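3-oxoacyl-[acyl-carrier protein] synthase (Thermus thermophilus, PDB 1UB7) probably catalyses the condensation that initiates fatty acid synthesis, joining an acetyl group from acetyl-CoA to malonyl-ACP, and works as a homodimer. Local coordinates at residues 113-118 and 311-316; 242-247 and 301-306; 266-271 and 283-288. All blocks are in the same frame, centred on the assembly; numbering follows the deposited sequence.

All three contacts are buried, but each joins different kinds of element. Contact 2 pairs strand 242-245 with strand 300-307 and is held by backbone hydrogen bonds; it carries His246, a predicted active-site residue. Contact 1 sets helix 112-125 against strand 311-318, the next strand of the same sheet, through methyl groups and one tyrosine ring, with no hydrogen bond across. Contact 3 lays the loop before helix 271-274 on helix 281-292, an asparagine amide oxygen resting on an alanine without a hydrogen bond, and Val269 and Glu288 are partly exposed. Contacts 1 and 2 share a sheet, Ala315 N lying 2.7 Å from Leu303 O, whereas contacts 2 and 3 meet through Gln247 and Asn270.

Contact 1 of 3, residues 113-118 and 311-316; sequences WIYALA and TWAAAV
Ile114 and Tyr115 carry a buried, apolar helix-on-sheet contact, in which helix 112-125 of the N-terminal half lies against strand 311-318 of the C-terminal half. The two short segments run 8.1 Å apart at their closest and at 54° to each other, and no hydrogen bond joins them. Ile114 is directed toward the strand, and both its branches touch it. Its CG2, anti to the backbone N, sits 3.8 Å from Ala313 CB and also reaches Ala315 CB, while CD1 ends 3.7 Å from the carbonyl oxygen Ala313 O. Alanines suit this side of the strand because a single methyl lets the helix come close, and a branched isoleucine fills the span between two of them. Tyr115 presents the CD1-CE1 edge of its ring and its hydroxyl end. Ala313 CB lies at the ring edge, 3.8 Å from Tyr115 CE1, and Trp312 O is in the ring plane. The methyl Thr311 CG2 approaches obliquely, touching Tyr115 OH at 3.2 Å without bonding to it. Thr311 is thus split between two roles: its CG2 faces the tyrosine, whereas OG1 bonds to Ala308 O. The tyrosine hydroxyl makes weak hydrogen bonds to Gly179 O and to Ala103 N of the second subunit, which places this end of the contact beside the dimer interface. On the reverse side of the strand, Trp312 and Ala314 pack on helix 211-233. A helix from one half buried against the sheet of the other is characteristic of the layered core of the thiolase fold.

Contact 2 of 3, residues 242-247 and 301-306; sequences LFVPHQ and VLLVSF
Val244 and Leu302 lie at the middle of a parallel pair of β-strands, 242-245 and 300-307, in the C-terminal sheet of the thiolase fold. Strand 242-245 is the outermost strand of that sheet within this chain, followed by a β-α-β crossover that includes helices 250-258, 271-274 and 281-292, the last leading into its neighbour. The two strands are inclined by only 19°, and the backbone forms the usual parallel ladder. Leu302 N donates to Leu242 O, Val244 N to Leu302 O at 2.7 Å, and Val304 N to Val244 O at 3.2 Å. Pro245 costs this ladder nothing, because the N-H groups used are those of Val244 and His246; the bond from His246 N to Val304 O is weak.

Apolar contacts fill both faces. With Leu242, Val301 and Leu303, Val244 faces helix 281-292: its CG2 is 3.6 Å from Val301 CG1, and its CB meets Leu303 CD2. On the other face Phe243, Leu302, Pro245 and Val304 are grouped, Leu302 CB lying over the phenyl ring and Pro245 CB 3.9 Å from Val304 CG1. Branched and aromatic residues suit a strand whose two sides are both covered by helices.

Polar contacts gather at the C-terminal end. His246, predicted to be an active-site residue, bonds through NE2 to Asn276 OD1, another predicted one. Gln247 turns back, and its NE2 donates to Pro245 O at 2.9 Å. His246 CB packs 3.4 Å from Ser305 OG, without a hydrogen bond. Its CG is anti to the backbone N (chi1 174°), beside Ser305; the His246 and Phe306 rings are oblique, and ND1 stands 3.8 Å above one face of the phenyl ring, offset toward its rim, with a weak hydrogen bond to Phe306 O at 3.3 Å.

Contact 3 of 3, residues 266-271 and 283-288; sequences RVAVNV and PLALKE
Asn270, Ala285 and Glu288 account for most of the surface buried where the loop 266-271 rests on helix 281-292. Asn270 contributes the largest share. Its CG stands between the backbone N and the carbonyl carbon (chi1 71°), and the amide beyond it comes down on the helix with OD1 leading. That oxygen lies 3.4 Å from Ala285 CA and 3.5 Å from Ala285 CB, so it rests on the alanine's carbon atoms. Ala285 N is also near, but the angle is poor for a hydrogen bond, and none joins the two segments.

Ala285 suits this position because its small side chain allows the loop to settle close to the helix. Its CB meets Ala268 CB at 4.3 Å, methyl against methyl, and Ala268 and Ala285 are also the closest pair of the two backbones, 6.4 Å between their CA atoms. Leu284 CB, also near the amide oxygen, lies 4.2 Å from Asn270 OD1.

Glu288, one helical turn after Leu284, closes the more exposed margin. It is extended beyond CG, and its OE1 comes within 3.6 Å of Asn270 CB. The carboxylate is held chiefly by residues of helix 271-274: OE1 forms a salt bridge with Arg273 and OE2 a hydrogen bond with Tyr274. A long acidic chain suits the place, since its methylenes can rise from the helix while its charge meets an arginine.

Asn270 occupies the N-cap position of helix 271-274, although its side chain makes no capping bond. Gln247 OE1 accepts from the backbone N-H groups of Asn270 and Val271, tying the loop to the end of strand 242-245, whose Val244 packs against both Ala268 and Ala285, while Leu284 on helix 281-292 reaches Ala9 of strand 3-10.

Contact 1 of 3, residues 113-118 and 311-316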
loop_
_atom_site.group_PDB
_atom_site.type_symbol
_atom_site.label_atom_id
_atom_site.label_comp_id
_atom_site.label_asym_id
_atom_site.label_seq_id
_atom_site.Cartn_x
_atom_site.Cartn_y
_atom_site.Cartn_z
ATOM N N TRP A 113 1.151 9.936 -2.078
ATOM C CA TRP A 113 2.312 10.473 -1.381
ATOM C C TRP A 113 1.961 11.179 -0.083
ATOM O O TRP A 113 2.667 11.020 0.929
ATOM C CB TRP A 113 3.093 11.424 -2.282
ATOM C CG TRP A 113 4.463 11.713 -1.739
ATOM C CD1 TRP A 113 5.488 10.837 -1.633
ATOM C CD2 TRP A 113 4.951 12.967 -1.234
ATOM N NE1 TRP A 113 6.593 11.455 -1.101
ATOM C CE2 TRP A 113 6.292 12.766 -0.850
ATOM C CE3 TRP A 113 4.383 14.239 -1.071
ATOM C CZ2 TRP A 113 7.082 13.787 -0.317
ATOM C CZ3 TRP A 113 5.167 15.258 -0.539
ATOM C CH2 TRP A 113 6.508 15.022 -0.170
ATOM N N ILE A 114 0.890 11.971 -0.110
ATOM C CA ILE A 114 0.447 12.669 1.093
ATOM C C ILE A 114 -0.061 11.611 2.077
ATOM O O ILE A 114 0.118 11.743 3.296
ATOM C CB ILE A 114 -0.675 13.667 0.793
ATOM C CG1 ILE A 114 -0.195 14.706 -0.220
ATOM C CG2 ILE A 114 -1.073 14.376 2.061
ATOM C CD1 ILE A 114 -1.253 15.736 -0.568
ATOM N N TYR A 115 -0.719 10.583 1.535
ATOM C CA TYR A 115 -1.203 9.461 2.334
ATOM C C TYR A 115 0.032 8.847 3.018
ATOM O O TYR A 115 0.030 8.583 4.222
ATOM C CB TYR A 115 -1.858 8.421 1.424
ATOM C CG TYR A 115 -3.361 8.469 1.414
ATOM C CD1 TYR A 115 -4.043 9.657 1.124
ATOM C CD2 TYR A 115 -4.114 7.335 1.728
ATOM C CE1 TYR A 115 -5.438 9.712 1.150
ATOM C CE2 TYR A 115 -5.513 7.380 1.758
ATOM C CZ TYR A 115 -6.164 8.572 1.465
ATOM O OH TYR A 115 -7.533 8.618 1.464
ATOM N N ALA A 116 1.102 8.649 2.246
ATOM C CA ALA A 116 2.337 8.077 2.801
ATOM C C ALA A 116 2.970 8.966 3.879
ATOM O O ALA A 116 3.570 8.468 4.835
ATOM C CB ALA A 116 3.351 7.823 1.688
ATOM N N LEU A 117 2.851 10.281 3.713
ATOM C CA LEU A 117 3.423 11.208 4.679
ATOM C C LEU A 117 2.667 11.065 5.986
ATOM O O LEU A 117 3.272 11.054 7.061
ATOM C CB LEU A 117 3.345 12.668 4.170
ATOM C CG LEU A 117 4.221 13.054 2.960
ATOM C CD1 LEU A 117 3.938 14.491 2.542
ATOM C CD2 LEU A 117 5.703 12.891 3.312
ATOM N N ALA A 118 1.344 10.943 5.887
ATOM C CA ALA A 118 0.509 10.795 7.069
ATOM C C ALA A 118 0.863 9.477 7.743
ATOM O O ALA A 118 1.052 9.419 8.966
ATOM C CB ALA A 118 -0.961 10.819 6.684
ATOM N N THR A 311 -10.022 9.549 -4.279
ATOM C CA THR A 311 -9.196 9.830 -3.113
ATOM C C THR A 311 -8.750 11.285 -3.139
ATOM O O THR A 311 -8.571 11.886 -4.203
ATOM C CB THR A 311 -7.904 8.936 -3.103
ATOM O OG1 THR A 311 -8.243 7.586 -3.444
ATOM C CG2 THR A 311 -7.236 8.939 -1.714
ATOM N N TRP A 312 -8.559 11.846 -1.957
ATOM C CA TRP A 312 -8.113 13.223 -1.833
ATOM C C TRP A 312 -7.386 13.340 -0.495
ATOM O O TRP A 312 -7.655 12.570 0.439
ATOM C CB TRP A 312 -9.325 14.169 -1.890
ATOM C CG TRP A 312 -10.278 14.050 -0.722
ATOM C CD1 TRP A 312 -10.183 14.690 0.494
ATOM C CD2 TRP A 312 -11.450 13.231 -0.651
ATOM N NE1 TRP A 312 -11.227 14.317 1.313
ATOM C CE2 TRP A 312 -12.019 13.420 0.640
ATOM C CE3 TRP A 312 -12.077 12.351 -1.546
ATOM C CZ2 TRP A 312 -13.196 12.756 1.056
ATOM C CZ3 TRP A 312 -13.249 11.688 -1.133
ATOM C CH2 TRP A 312 -13.793 11.896 0.160
ATOM N N ALA A 313 -6.465 14.293 -0.406
ATOM C CA ALA A 313 -5.711 14.497 0.819
ATOM C C ALA A 313 -5.079 15.874 0.834
ATOM O O ALA A 313 -4.866 16.482 -0.212
ATOM C CB ALA A 313 -4.632 13.439 0.947
ATOM N N ALA A 314 -4.775 16.350 2.034
ATOM C CA ALA A 314 -4.167 17.648 2.219
ATOM C C ALA A 314 -3.417 17.665 3.546
ATOM O O ALA A 314 -3.807 16.994 4.507
ATOM C CB ALA A 314 -5.237 18.728 2.212
ATOM N N ALA A 315 -2.342 18.444 3.600
ATOM C CA ALA A 315 -1.547 18.542 4.810
ATOM C C ALA A 315 -0.915 19.922 4.984
ATOM O O ALA A 315 -0.661 20.643 4.015
ATOM C CB ALA A 315 -0.463 17.470 4.792
ATOM N N VAL A 316 -0.683 20.282 6.239
ATOM C CA VAL A 316 -0.058 21.541 6.583
ATOM C C VAL A 316 1.184 21.142 7.360
ATOM O O VAL A 316 1.106 20.418 8.362
ATOM C CB VAL A 316 -0.980 22.420 7.463
ATOM C CG1 VAL A 316 -0.173 23.539 8.118
ATOM C CG2 VAL A 316 -2.093 23.013 6.607
#

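Contact 2 of 3, residues 242-247 and 301-306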
loop_
_atom_site.group_PDB
_atom_site.type_symbol
_atom_site.label_atom_id
_atom_site.label_comp_id
_atom_site.label_asym_id
_atom_site.label_seq_id
_atom_site.Cartn_x
_atom_site.Cartn_y
_atom_site.Cartn_z
ATOM N N LEU A 242 3.243 29.032 1.048
ATOM C CA LEU A 242 3.103 28.496 -0.300
ATOM C C LEU A 242 2.172 27.288 -0.330
ATOM O O LEU A 242 2.245 26.407 0.532
ATOM C CB LEU A 242 4.473 28.111 -0.860
ATOM C CG LEU A 242 4.560 27.522 -2.273
ATOM C CD1 LEU A 242 4.297 28.598 -3.311
ATOM C CD2 LEU A 242 5.944 26.928 -2.486
ATOM N N PHE A 243 1.281 27.275 -1.318
ATOM C CA PHE A 243 0.331 26.191 -1.503
ATOM C C PHE A 243 0.919 25.327 -2.588
ATOM O O PHE A 243 1.291 25.834 -3.640
ATOM C CB PHE A 243 -1.034 26.711 -1.969
ATOM C CG PHE A 243 -1.808 27.429 -0.903
ATOM C CD1 PHE A 243 -1.325 28.613 -0.343
ATOM C CD2 PHE A 243 -3.021 26.919 -0.444
ATOM C CE1 PHE A 243 -2.043 29.279 0.660
ATOM C CE2 PHE A 243 -3.742 27.576 0.557
ATOM C CZ PHE A 243 -3.251 28.756 1.109
ATOM N N VAL A 244 1.002 24.026 -2.327
ATOM C CA VAL A 244 1.559 23.092 -3.287
ATOM C C VAL A 244 0.508 22.048 -3.573
ATOM O O VAL A 244 0.249 21.149 -2.765
ATOM C CB VAL A 244 2.829 22.423 -2.737
ATOM C CG1 VAL A 244 3.596 21.756 -3.870
ATOM C CG2 VAL A 244 3.694 23.460 -2.032
ATOM N N PRO A 245 -0.146 22.183 -4.728
ATOM C CA PRO A 245 -1.194 21.253 -5.140
ATOM C C PRO A 245 -0.700 20.177 -6.081
ATOM O O PRO A 245 0.383 20.281 -6.647
ATOM C CB PRO A 245 -2.179 22.167 -5.843
ATOM C CG PRO A 245 -1.232 23.071 -6.608
ATOM C CD PRO A 245 -0.212 23.426 -5.528
ATOM N N HIS A 246 -1.515 19.142 -6.243
ATOM C CA HIS A 246 -1.200 18.077 -7.171
ATOM C C HIS A 246 -1.093 18.803 -8.518
ATOM O O HIS A 246 -1.904 19.672 -8.813
ATOM C CB HIS A 246 -2.356 17.076 -7.213
ATOM C CG HIS A 246 -2.194 16.007 -8.246
ATOM N ND1 HIS A 246 -3.263 15.308 -8.767
ATOM C CD2 HIS A 246 -1.088 15.503 -8.844
ATOM C CE1 HIS A 246 -2.823 14.422 -9.642
ATOM N NE2 HIS A 246 -1.507 14.519 -9.708
ATOM N N GLN A 247 -0.095 18.465 -9.322
ATOM C CA GLN A 247 0.071 19.107 -10.625
ATOM C C GLN A 247 -0.604 18.281 -11.705
ATOM O O GLN A 247 0.063 17.598 -12.475
ATOM C CB GLN A 247 1.554 19.260 -10.970
ATOM C CG GLN A 247 2.348 20.045 -9.944
ATOM C CD GLN A 247 1.949 21.501 -9.888
ATOM O OE1 GLN A 247 2.147 22.244 -10.849
ATOM N NE2 GLN A 247 1.386 21.919 -8.761
ATOM N N VAL A 301 3.613 25.381 4.874
ATOM C CA VAL A 301 3.307 24.919 3.535
ATOM C C VAL A 301 2.083 24.017 3.526
ATOM O O VAL A 301 1.883 23.187 4.425
ATOM C CB VAL A 301 4.493 24.145 2.937
ATOM C CG1 VAL A 301 4.268 23.920 1.441
ATOM C CG2 VAL A 301 5.785 24.908 3.197
ATOM N N LEU A 302 1.253 24.187 2.508
ATOM C CA LEU A 302 0.073 23.368 2.392
ATOM C C LEU A 302 0.199 22.490 1.184
ATOM O O LEU A 302 0.545 22.964 0.099
ATOM C CB LEU A 302 -1.192 24.205 2.252
ATOM C CG LEU A 302 -2.363 23.254 1.988
ATOM C CD1 LEU A 302 -3.516 23.650 2.861
ATOM C CD2 LEU A 302 -2.726 23.230 0.479
ATOM N N LEU A 303 -0.096 21.206 1.385
ATOM C CA LEU A 303 -0.045 20.208 0.328
ATOM C C LEU A 303 -1.475 19.712 0.167
ATOM O O LEU A 303 -2.190 19.540 1.162
ATOM C CB LEU A 303 0.859 19.035 0.731
ATOM C CG LEU A 303 2.259 19.339 1.274
ATOM C CD1 LEU A 303 2.938 18.042 1.695
ATOM C CD2 LEU A 303 3.089 20.048 0.208
ATOM N N VAL A 304 -1.891 19.477 -1.076
ATOM C CA VAL A 304 -3.234 19.011 -1.325
ATOM C C VAL A 304 -3.252 18.230 -2.633
ATOM O O VAL A 304 -2.560 18.596 -3.582
ATOM C CB VAL A 304 -4.233 20.217 -1.383
ATOM C CG1 VAL A 304 -3.854 21.167 -2.515
ATOM C CG2 VAL A 304 -5.661 19.717 -1.568
ATOM N N SER A 305 -4.029 17.145 -2.676
ATOM C CA SER A 305 -4.118 16.319 -3.881
ATOM C C SER A 305 -5.452 15.579 -3.985
ATOM O O SER A 305 -6.146 15.363 -2.994
ATOM C CB SER A 305 -2.957 15.311 -3.927
ATOM O OG SER A 305 -3.030 14.478 -5.080
ATOM N N PHE A 306 -5.793 15.199 -5.208
ATOM C CA PHE A 306 -7.034 14.503 -5.521
ATOM C C PHE A 306 -6.649 13.457 -6.553
ATOM O O PHE A 306 -5.603 13.582 -7.183
ATOM C CB PHE A 306 -8.029 15.464 -6.178
ATOM C CG PHE A 306 -7.521 16.060 -7.474
ATOM C CD1 PHE A 306 -6.753 17.230 -7.474
ATOM C CD2 PHE A 306 -7.748 15.412 -8.695
ATOM C CE1 PHE A 306 -6.214 17.749 -8.672
ATOM C CE2 PHE A 306 -7.212 15.920 -9.898
ATOM C CZ PHE A 306 -6.444 17.090 -9.882
#

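Contact 3 of 3, residues 266-271 and 283-288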
loop_
_atom_site.group_PDB
_atom_site.type_symbol
_atom_site.label_atom_id
_atom_site.label_comp_id
_atom_site.label_asym_id
_atom_site.label_seq_id
_atom_site.Cartn_x
_atom_site.Cartn_y
_atom_site.Cartn_z
ATOM N N ARG A 266 2.041 32.487 -4.387
ATOM C CA ARG A 266 1.877 31.612 -3.232
ATOM C C ARG A 266 1.343 30.246 -3.650
ATOM O O ARG A 266 0.750 29.530 -2.850
ATOM C CB ARG A 266 0.933 32.258 -2.215
ATOM C CG ARG A 266 1.562 33.408 -1.445
ATOM C CD ARG A 266 0.509 34.243 -0.739
ATOM N NE ARG A 266 -0.298 33.464 0.197
ATOM C CZ ARG A 266 -1.296 33.968 0.918
ATOM N NH1 ARG A 266 -1.609 35.251 0.804
ATOM N NH2 ARG A 266 -1.973 33.192 1.758
ATOM N N VAL A 267 1.561 29.903 -4.914
ATOM C CA VAL A 267 1.132 28.631 -5.471
ATOM C C VAL A 267 2.250 28.050 -6.326
ATOM O O VAL A 267 2.799 28.743 -7.187
ATOM C CB VAL A 267 -0.098 28.794 -6.356
ATOM C CG1 VAL A 267 -0.348 27.508 -7.138
ATOM C CG2 VAL A 267 -1.302 29.144 -5.490
ATOM N N ALA A 268 2.565 26.776 -6.094
ATOM C CA ALA A 268 3.624 26.088 -6.827
ATOM C C ALA A 268 3.131 25.458 -8.122
ATOM O O ALA A 268 2.115 24.777 -8.141
ATOM C CB ALA A 268 4.248 25.021 -5.944
ATOM N N VAL A 269 3.864 25.675 -9.204
ATOM C CA VAL A 269 3.478 25.106 -10.496
ATOM C C VAL A 269 4.667 24.547 -11.257
ATOM O O VAL A 269 5.771 25.079 -11.186
ATOM C CB VAL A 269 2.806 26.162 -11.428
ATOM C CG1 VAL A 269 2.192 25.468 -12.641
ATOM C CG2 VAL A 269 1.741 26.952 -10.668
ATOM N N ASN A 270 4.433 23.463 -11.980
ATOM C CA ASN A 270 5.463 22.857 -12.798
ATOM C C ASN A 270 4.805 21.865 -13.743
ATOM O O ASN A 270 5.473 21.225 -14.549
ATOM C CB ASN A 270 6.572 22.208 -11.927
ATOM C CG ASN A 270 6.131 20.928 -11.197
ATOM O OD1 ASN A 270 6.606 20.655 -10.093
ATOM N ND2 ASN A 270 5.263 20.129 -11.819
ATOM N N VAL A 271 3.477 21.761 -13.648
ATOM C CA VAL A 271 2.717 20.853 -14.509
ATOM C C VAL A 271 2.989 21.188 -15.970
ATOM O O VAL A 271 2.787 20.359 -16.858
ATOM C CB VAL A 271 1.178 20.941 -14.249
ATOM C CG1 VAL A 271 0.654 22.345 -14.526
ATOM C CG2 VAL A 271 0.455 19.956 -15.134
ATOM N N PRO A 283 6.219 16.141 -4.464
ATOM C CA PRO A 283 7.629 16.244 -4.068
ATOM C C PRO A 283 8.486 16.949 -5.137
ATOM O O PRO A 283 9.428 17.664 -4.795
ATOM C CB PRO A 283 8.036 14.788 -3.797
ATOM C CG PRO A 283 6.959 13.953 -4.505
ATOM C CD PRO A 283 5.712 14.766 -4.288
ATOM N N LEU A 284 8.157 16.763 -6.419
ATOM C CA LEU A 284 8.881 17.437 -7.509
ATOM C C LEU A 284 8.749 18.947 -7.353
ATOM O O LEU A 284 9.713 19.684 -7.557
ATOM C CB LEU A 284 8.316 17.035 -8.880
ATOM C CG LEU A 284 8.831 15.714 -9.448
ATOM C CD1 LEU A 284 8.004 15.301 -10.625
ATOM C CD2 LEU A 284 10.318 15.874 -9.847
ATOM N N ALA A 285 7.548 19.397 -6.994
ATOM C CA ALA A 285 7.274 20.815 -6.792
ATOM C C ALA A 285 7.958 21.370 -5.546
ATOM O O ALA A 285 8.551 22.451 -5.591
ATOM C CB ALA A 285 5.756 21.059 -6.708
ATOM N N LEU A 286 7.874 20.649 -4.431
ATOM C CA LEU A 286 8.514 21.121 -3.199
ATOM C C LEU A 286 10.006 21.350 -3.405
ATOM O O LEU A 286 10.572 22.320 -2.888
ATOM C CB LEU A 286 8.326 20.112 -2.067
ATOM C CG LEU A 286 6.909 19.982 -1.529
ATOM C CD1 LEU A 286 6.814 18.748 -0.659
ATOM C CD2 LEU A 286 6.542 21.233 -0.764
ATOM N N LYS A 287 10.633 20.445 -4.155
ATOM C CA LYS A 287 12.065 20.528 -4.429
ATOM C C LYS A 287 12.413 21.848 -5.110
ATOM O O LYS A 287 13.351 22.532 -4.688
ATOM C CB LYS A 287 12.528 19.364 -5.312
ATOM C CG LYS A 287 14.013 19.444 -5.658
ATOM C CD LYS A 287 14.395 18.475 -6.768
ATOM C CE LYS A 287 15.870 18.600 -7.118
ATOM N NZ LYS A 287 16.256 17.561 -8.094
ATOM N N GLU A 288 11.665 22.207 -6.155
ATOM C CA GLU A 288 11.919 23.467 -6.855
ATOM C C GLU A 288 11.704 24.677 -5.924
ATOM O O GLU A 288 12.501 25.621 -5.919
ATOM C CB GLU A 288 11.020 23.586 -8.085
ATOM C CG GLU A 288 11.079 22.365 -8.978
ATOM C CD GLU A 288 10.658 22.651 -10.410
ATOM O OE1 GLU A 288 9.696 23.426 -10.613
ATOM O OE2 GLU A 288 11.288 22.087 -11.332
#